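Local structure of glucose import ATP-binding protein GlcV (Sulfolobus solfataricus, 1OXX) at residues A[48-52]-A[161-165]; A[87-91]-A[166-170]. The protein hydrolyses ATP to power glucose import, as the ATP-binding subunit of the GlcSTUV ABC transporter. The protein carries 1 engineered substitution. All blocks are in the same frame, centred on the assembly; numbering follows the deposited sequence. Where two conformers were deposited one is given.

Interaction 1. Residues A[48-52]-A[161-165]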
ATOM      1  N   MET A  48      -0.338  11.624  -5.797  1.00  3.54           N
ATOM      2  CA  MET A  48      -1.371  12.077  -4.899  1.00  7.66           C
ATOM      3  C   MET A  48      -1.555  13.590  -4.953  1.00  7.80           C
ATOM      4  O   MET A  48      -2.676  14.110  -4.871  1.00  7.48           O
ATOM      5  CB  MET A  48      -1.039  11.638  -3.475  1.00 10.01           C
ATOM      6  CG  MET A  48      -2.147  12.024  -2.493  0.33 18.19           C
ATOM      7  SD  MET A  48      -2.727  10.762  -1.357  0.33 13.85           S
ATOM      8  CE  MET A  48      -3.914   9.952  -2.379  0.33 11.63           C
ATOM      9  N   ARG A  49      -0.438  14.306  -5.053  1.00  6.72           N
ATOM     10  CA  ARG A  49      -0.483  15.757  -5.117  1.00  8.78           C
ATOM     11  C   ARG A  49      -1.190  16.217  -6.395  1.00  6.66           C
ATOM     12  O   ARG A  49      -1.878  17.234  -6.394  1.00  7.20           O
ATOM     13  CB  ARG A  49       0.931  16.340  -5.033  1.00  8.93           C
ATOM     14  CG  ARG A  49       1.496  16.317  -3.630  1.00 13.13           C
ATOM     15  CD  ARG A  49       2.939  16.751  -3.522  1.00 15.06           C
ATOM     16  NE  ARG A  49       3.147  18.174  -3.754  1.00 17.55           N
ATOM     17  CZ  ARG A  49       2.934  19.111  -2.843  1.00 18.85           C
ATOM     18  NH1 ARG A  49       2.513  18.780  -1.638  1.00 19.93           N
ATOM     19  NH2 ARG A  49       3.165  20.385  -3.136  1.00 21.72           N
ATOM     20  N   ILE A  50      -1.020  15.464  -7.479  1.00  6.40           N
ATOM     21  CA  ILE A  50      -1.715  15.791  -8.716  1.00  4.58           C
ATOM     22  C   ILE A  50      -3.215  15.554  -8.551  1.00  4.39           C
ATOM     23  O   ILE A  50      -4.036  16.368  -8.999  1.00  5.71           O
ATOM     24  CB  ILE A  50      -1.111  15.013  -9.890  1.00  5.87           C
ATOM     25  CG1 ILE A  50       0.227  15.639 -10.255  1.00  8.94           C
ATOM     26  CG2 ILE A  50      -2.035  15.029 -11.086  1.00  8.80           C
ATOM     27  CD1 ILE A  50       1.022  14.881 -11.296  1.00  6.35           C
ATOM     28  N   ILE A  51      -3.603  14.442  -7.931  1.00  4.52           N
ATOM     29  CA  ILE A  51      -5.037  14.230  -7.686  1.00  4.91           C
ATOM     30  C   ILE A  51      -5.594  15.332  -6.770  1.00  4.90           C
ATOM     31  O   ILE A  51      -6.716  15.783  -6.973  1.00  6.00           O
ATOM     32  CB  ILE A  51      -5.313  12.828  -7.084  1.00  6.22           C
ATOM     33  CG1 ILE A  51      -4.713  11.719  -7.947  1.00  4.85           C
ATOM     34  CG2 ILE A  51      -6.802  12.624  -6.886  1.00  4.70           C
ATOM     35  CD1 ILE A  51      -5.187  11.708  -9.380  1.00  6.75           C
ATOM     36  N   ALA A  52      -4.813  15.768  -5.786  1.00  6.24           N
ATOM     37  CA  ALA A  52      -5.288  16.797  -4.854  1.00  7.64           C
ATOM     38  C   ALA A  52      -5.362  18.174  -5.491  1.00  7.99           C
ATOM     39  O   ALA A  52      -6.171  19.008  -5.096  1.00  9.58           O
ATOM     40  CB  ALA A  52      -4.404  16.848  -3.627  1.00  6.68           C
ATOM     41  N   LEU A 161     -14.258  12.920  -2.303  1.00  4.21           N
ATOM     42  CA  LEU A 161     -13.042  12.140  -2.462  1.00  4.99           C
ATOM     43  C   LEU A 161     -12.184  12.300  -1.218  1.00  4.60           C
ATOM     44  O   LEU A 161     -11.933  13.413  -0.764  1.00  7.29           O
ATOM     45  CB  LEU A 161     -12.278  12.653  -3.677  1.00  4.74           C
ATOM     46  CG  LEU A 161     -10.887  12.088  -3.948  1.00  7.39           C
ATOM     47  CD1 LEU A 161     -10.952  10.567  -4.180  1.00  6.44           C
ATOM     48  CD2 LEU A 161     -10.246  12.807  -5.142  1.00 10.66           C
ATOM     49  N   LEU A 162     -11.762  11.180  -0.657  1.00  5.34           N
ATOM     50  CA  LEU A 162     -10.876  11.183   0.491  1.00  7.96           C
ATOM     51  C   LEU A 162      -9.524  10.652   0.020  1.00  7.00           C
ATOM     52  O   LEU A 162      -9.449   9.558  -0.512  1.00  6.93           O
ATOM     53  CB  LEU A 162     -11.427  10.290   1.592  1.00  8.16           C
ATOM     54  CG  LEU A 162     -10.616  10.238   2.893  1.00 10.34           C
ATOM     55  CD1 LEU A 162     -10.483  11.628   3.518  1.00 10.91           C
ATOM     56  CD2 LEU A 162     -11.274   9.254   3.874  1.00 12.41           C
ATOM     57  N   LEU A 163      -8.482  11.442   0.232  1.00  4.62           N
ATOM     58  CA  LEU A 163      -7.123  11.122  -0.204  1.00  2.85           C
ATOM     59  C   LEU A 163      -6.256  10.866   1.025  1.00  6.01           C
ATOM     60  O   LEU A 163      -6.162  11.718   1.896  1.00  6.91           O
ATOM     61  CB  LEU A 163      -6.525  12.284  -0.977  1.00  5.72           C
ATOM     62  CG  LEU A 163      -7.276  12.764  -2.206  1.00  8.07           C
ATOM     63  CD1 LEU A 163      -6.593  13.963  -2.902  1.00 12.15           C
ATOM     64  CD2 LEU A 163      -7.402  11.615  -3.197  1.00  8.84           C
ATOM     65  N   LEU A 164      -5.604   9.713   1.057  1.00  4.80           N
ATOM     66  CA  LEU A 164      -4.774   9.292   2.180  1.00  6.46           C
ATOM     67  C   LEU A 164      -3.371   8.984   1.672  1.00  7.23           C
ATOM     68  O   LEU A 164      -3.190   8.177   0.772  1.00  8.66           O
ATOM     69  CB  LEU A 164      -5.353   8.044   2.827  1.00  7.29           C
ATOM     70  CG  LEU A 164      -6.810   8.094   3.286  0.50 11.27           C
ATOM     71  CD1 LEU A 164      -7.268   6.704   3.732  0.50 10.17           C
ATOM     72  CD2 LEU A 164      -7.026   9.120   4.389  0.50 14.89           C
ATOM     73  N   ASP A 165      -2.388   9.654   2.246  1.00  5.29           N
ATOM     74  CA  ASP A 165      -0.991   9.436   1.906  1.00  7.41           C
ATOM     75  C   ASP A 165      -0.273   9.051   3.197  1.00  9.65           C
ATOM     76  O   ASP A 165      -0.082   9.893   4.078  1.00 11.54           O
ATOM     77  CB  ASP A 165      -0.383  10.708   1.319  1.00  9.62           C
ATOM     78  CG  ASP A 165       1.036  10.509   0.804  1.00 12.23           C
ATOM     79  OD1 ASP A 165       1.706   9.535   1.214  1.00 12.86           O
ATOM     80  OD2 ASP A 165       1.549  11.296  -0.024  1.00 14.84           O
TER
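Strand 161-165, with its Leu-Leu-Leu-Leu-Asp sequence, matches the Walker B strand of ABC ATPases, and it faces the C-terminal end of helix 41-52, the helix whose first turn belongs to the Walker A P-loop. The two segments run roughly antiparallel, at 156°, with axes 9.7 Å apart, so the gap is filled mainly by side chains. At the start of the strand, Leu161 turns toward the helix and brings CD2 to 3.9 Å from Ile51 CG2. Leu162, next in line, faces the other side of the sheet. Leu163 is the central apolar residue on this face: its CD2 lies 3.9 Å from Ile51 CG2, its CD1 3.7 Å from Ala52 CB, and its CB 3.8 Å from Met48 CE. The CA-CB bond of Leu164 points away, and the residue meets the helix through its carbonyl, with Leu164 O 3.4 Å from Met48 SD. Met48 thus reaches across the last three strand residues, its SD also lying 3.6 Å from Asp165 CB. Asp165 OD2 is hydrogen-bonded to Thr45 OG1, tying the strand's end to the inferred ATP site. Strands 84-88 and 193-198 flank 161-165 in the sheet, and their Phe88 and Leu195 pack against Met48, while Leu62 and Phe64 of strand 61-64 cover Ile51.

Interaction 2. Residues A[87-91]-A[166-170]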
ATOM      1  N   VAL A  87      -5.795  13.443   4.184  1.00  6.48           N
ATOM      2  CA  VAL A  87      -5.161  12.950   5.405  1.00  9.41           C
ATOM      3  C   VAL A  87      -3.778  12.561   4.944  1.00  7.85           C
ATOM      4  O   VAL A  87      -3.595  11.479   4.387  1.00  9.45           O
ATOM      5  CB  VAL A  87      -5.838  11.730   5.981  1.00 14.17           C
ATOM      6  CG1 VAL A  87      -5.082  11.264   7.208  1.00 18.74           C
ATOM      7  CG2 VAL A  87      -7.285  12.048   6.324  1.00 14.10           C
ATOM      8  N   PHE A  88      -2.829  13.455   5.149  1.00 11.99           N
ATOM      9  CA  PHE A  88      -1.476  13.274   4.637  1.00  8.26           C
ATOM     10  C   PHE A  88      -0.531  13.310   5.810  1.00 15.23           C
ATOM     11  O   PHE A  88      -0.594  14.222   6.629  1.00 14.84           O
ATOM     12  CB  PHE A  88      -1.084  14.411   3.690  1.00 12.58           C
ATOM     13  CG  PHE A  88      -1.803  14.430   2.359  1.00 12.31           C
ATOM     14  CD1 PHE A  88      -2.633  13.404   1.953  1.00 12.52           C
ATOM     15  CD2 PHE A  88      -1.620  15.508   1.505  1.00 22.37           C
ATOM     16  CE1 PHE A  88      -3.252  13.451   0.725  1.00 15.21           C
ATOM     17  CE2 PHE A  88      -2.245  15.555   0.277  1.00 21.77           C
ATOM     18  CZ  PHE A  88      -3.050  14.525  -0.113  1.00 15.84           C
ATOM     19  N   GLN A  89       0.382  12.355   5.866  1.00 11.57           N
ATOM     20  CA  GLN A  89       1.342  12.312   6.960  1.00 17.01           C
ATOM     21  C   GLN A  89       2.062  13.658   7.083  1.00 14.78           C
ATOM     22  O   GLN A  89       2.361  14.110   8.192  1.00 22.13           O
ATOM     23  CB  GLN A  89       2.342  11.174   6.755  1.00 19.24           C
ATOM     24  CG  GLN A  89       3.332  11.045   7.913  1.00 25.93           C
ATOM     25  CD  GLN A  89       4.184   9.789   7.848  1.00 40.26           C
ATOM     26  OE1 GLN A  89       4.323   9.080   8.846  1.00 36.14           O
ATOM     27  NE2 GLN A  89       4.763   9.518   6.682  1.00 26.17           N
ATOM     28  N   THR A  90       2.304  14.308   5.947  1.00 17.07           N
ATOM     29  CA  THR A  90       3.013  15.585   5.908  1.00 16.78           C
ATOM     30  C   THR A  90       2.145  16.811   6.188  1.00 20.13           C
ATOM     31  O   THR A  90       2.663  17.932   6.214  1.00 22.46           O
ATOM     32  CB  THR A  90       3.676  15.773   4.536  1.00 22.16           C
ATOM     33  OG1 THR A  90       2.697  15.619   3.503  1.00 21.39           O
ATOM     34  CG2 THR A  90       4.683  14.661   4.262  1.00 24.50           C
ATOM     35  N   TRP A  91       0.838  16.615   6.353  1.00 18.03           N
ATOM     36  CA  TRP A  91      -0.056  17.725   6.698  1.00 15.68           C
ATOM     37  C   TRP A  91      -0.444  17.598   8.165  1.00 16.05           C
ATOM     38  O   TRP A  91      -1.432  16.960   8.505  1.00 14.22           O
ATOM     39  CB  TRP A  91      -1.322  17.729   5.841  1.00 17.99           C
ATOM     40  CG  TRP A  91      -2.180  18.940   6.071  1.00 14.26           C
ATOM     41  CD1 TRP A  91      -1.771  20.151   6.554  1.00 14.50           C
ATOM     42  CD2 TRP A  91      -3.583  19.063   5.822  1.00 17.86           C
ATOM     43  NE1 TRP A  91      -2.828  21.025   6.608  1.00 15.31           N
ATOM     44  CE2 TRP A  91      -3.958  20.382   6.169  1.00 26.78           C
ATOM     45  CE3 TRP A  91      -4.569  18.195   5.338  1.00 13.26           C
ATOM     46  CZ2 TRP A  91      -5.269  20.849   6.050  1.00 22.67           C
ATOM     47  CZ3 TRP A  91      -5.865  18.658   5.219  1.00 14.36           C
ATOM     48  CH2 TRP A  91      -6.208  19.975   5.572  1.00 21.89           C
ATOM     49  N   GLU A 166       0.108   7.775   3.314  1.00 10.03           N
ATOM     50  CA  GLU A 166       0.776   7.273   4.517  1.00 11.75           C
ATOM     51  C   GLU A 166       0.002   7.678   5.753  1.00 16.54           C
ATOM     52  O   GLU A 166       0.574   8.183   6.719  1.00 17.14           O
ATOM     53  CB  GLU A 166       2.194   7.841   4.630  1.00 21.33           C
ATOM     54  CG  GLU A 166       3.162   7.344   3.589  1.00 14.81           C
ATOM     55  CD  GLU A 166       3.624   5.925   3.849  1.00 20.79           C
ATOM     56  OE1 GLU A 166       3.677   5.527   5.033  1.00 28.81           O
ATOM     57  OE2 GLU A 166       3.936   5.216   2.872  1.00 19.25           O
ATOM     58  N   PRO A 167      -1.302   7.444   5.744  1.00 11.85           N
ATOM     59  CA  PRO A 167      -2.185   7.998   6.775  1.00 14.37           C
ATOM     60  C   PRO A 167      -2.036   7.423   8.176  1.00 22.24           C
ATOM     61  O   PRO A 167      -2.550   8.055   9.113  1.00 22.17           O
ATOM     62  CB  PRO A 167      -3.567   7.621   6.265  1.00 13.39           C
ATOM     63  CG  PRO A 167      -3.323   6.380   5.525  1.00 12.96           C
ATOM     64  CD  PRO A 167      -2.056   6.658   4.756  1.00 13.78           C
ATOM     65  N   PHE A 168      -1.390   6.266   8.325  1.00 13.63           N
ATOM     66  CA  PHE A 168      -1.323   5.605   9.632  1.00 13.68           C
ATOM     67  C   PHE A 168       0.086   5.511  10.151  1.00 18.90           C
ATOM     68  O   PHE A 168       0.345   4.894  11.184  1.00 14.20           O
ATOM     69  CB  PHE A 168      -1.914   4.200   9.521  1.00 12.52           C
ATOM     70  CG  PHE A 168      -3.218   4.166   8.814  1.00  9.37           C
ATOM     71  CD1 PHE A 168      -3.370   3.444   7.654  1.00 10.11           C
ATOM     72  CD2 PHE A 168      -4.296   4.901   9.296  1.00 10.92           C
ATOM     73  CE1 PHE A 168      -4.572   3.441   6.987  1.00 13.51           C
ATOM     74  CE2 PHE A 168      -5.476   4.892   8.645  1.00 12.40           C
ATOM     75  CZ  PHE A 168      -5.626   4.150   7.491  1.00 13.23           C
ATOM     76  N   SER A 169       1.004   6.140   9.436  1.00 15.08           N
ATOM     77  CA  SER A 169       2.414   5.993   9.757  1.00 23.31           C
ATOM     78  C   SER A 169       2.867   6.750  11.000  1.00 22.98           C
ATOM     79  O   SER A 169       3.972   6.530  11.468  1.00 20.29           O
ATOM     80  CB  SER A 169       3.260   6.352   8.535  1.00 26.13           C
ATOM     81  OG  SER A 169       2.866   5.548   7.424  1.00 24.04           O
ATOM     82  N   ASN A 170       2.026   7.621  11.550  1.00 20.03           N
ATOM     83  CA  ASN A 170       2.385   8.323  12.785  1.00 24.39           C
ATOM     84  C   ASN A 170       2.048   7.481  14.007  1.00 22.61           C
ATOM     85  O   ASN A 170       2.509   7.747  15.112  1.00 23.99           O
ATOM     86  CB  ASN A 170       1.630   9.649  12.904  1.00 18.60           C
ATOM     87  CG  ASN A 170       2.209  10.736  12.026  1.00 26.59           C
ATOM     88  OD1 ASN A 170       3.300  10.595  11.482  1.00 26.48           O
ATOM     89  ND2 ASN A 170       1.468  11.829  11.877  1.00 39.63           N
TER
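Gln89 is covered most, 108 Å², and touches Glu166, Ser169 and Asn170. It follows strand 84-88 at the position of the Q-loop glutamine of ABC ATPases and is the second residue of a type I turn from Phe88 to Trp91, closed by Trp91 N to Phe88 O at 2.8 Å. Its CA is 5.6 Å from Pro167 CA, and its extended side chain lies across residues 166-170: Gln89 CB is 3.5 Å from Glu166 O, and the amide end reaches Ser169 and Asn170. Glu166, inferred like Gln89 to bind ATP, directly follows the Walker B aspartate. Its left-handed backbone turns the chain out of the strand into a type I turn ending at Ser169, whose hydroxyl donates to the carboxylate, Ser169 OG to Glu166 OE1 at 2.5 Å; Glu166 OE2 is hydrogen-bonded to His199 ND1. These two bonds fix the orientation of the carboxylate in this structure; Ser169 begins the Ser-Asn-Leu-Asp sequence that matches the D-loop. Val87 supplies the apolar part, with CG1 4.1 Å from Pro167 CB; it also packs on Leu151 and Ala154 of helix 143-155, whose Gln147 NE2 is hydrogen-bonded to Pro167 O. Phe168 sinks its ring among helices 143-155, 176-190 and 201-207, so the turn lies between the C-terminal ends of strands 84-88 and 161-165 and these helices.

Each contact uses one of two neighbouring parallel strands, 161-165 in interaction 1 and 84-88 in interaction 2: Val87 N lies 2.9 Å from Leu163 O and Val87 O 3.1 Å from Asp165 N, probable hydrogen bonds that join the two. Residues 161-165 and 166-170 are continuous, so strand packing passes directly into the loop at the strand's C-terminal end. Interaction 1 is wholly buried and nearly all apolar, a helix against a sheet face, with its polar group at the end near the P-loop. Interaction 2 is only partly buried, joins the end of strand 84-88 and its turn to the turn after strand 161-165, and is richer in polar side chains. Core packing thus leads up to a more exposed end of the sheet bearing inferred ATP-binding residues.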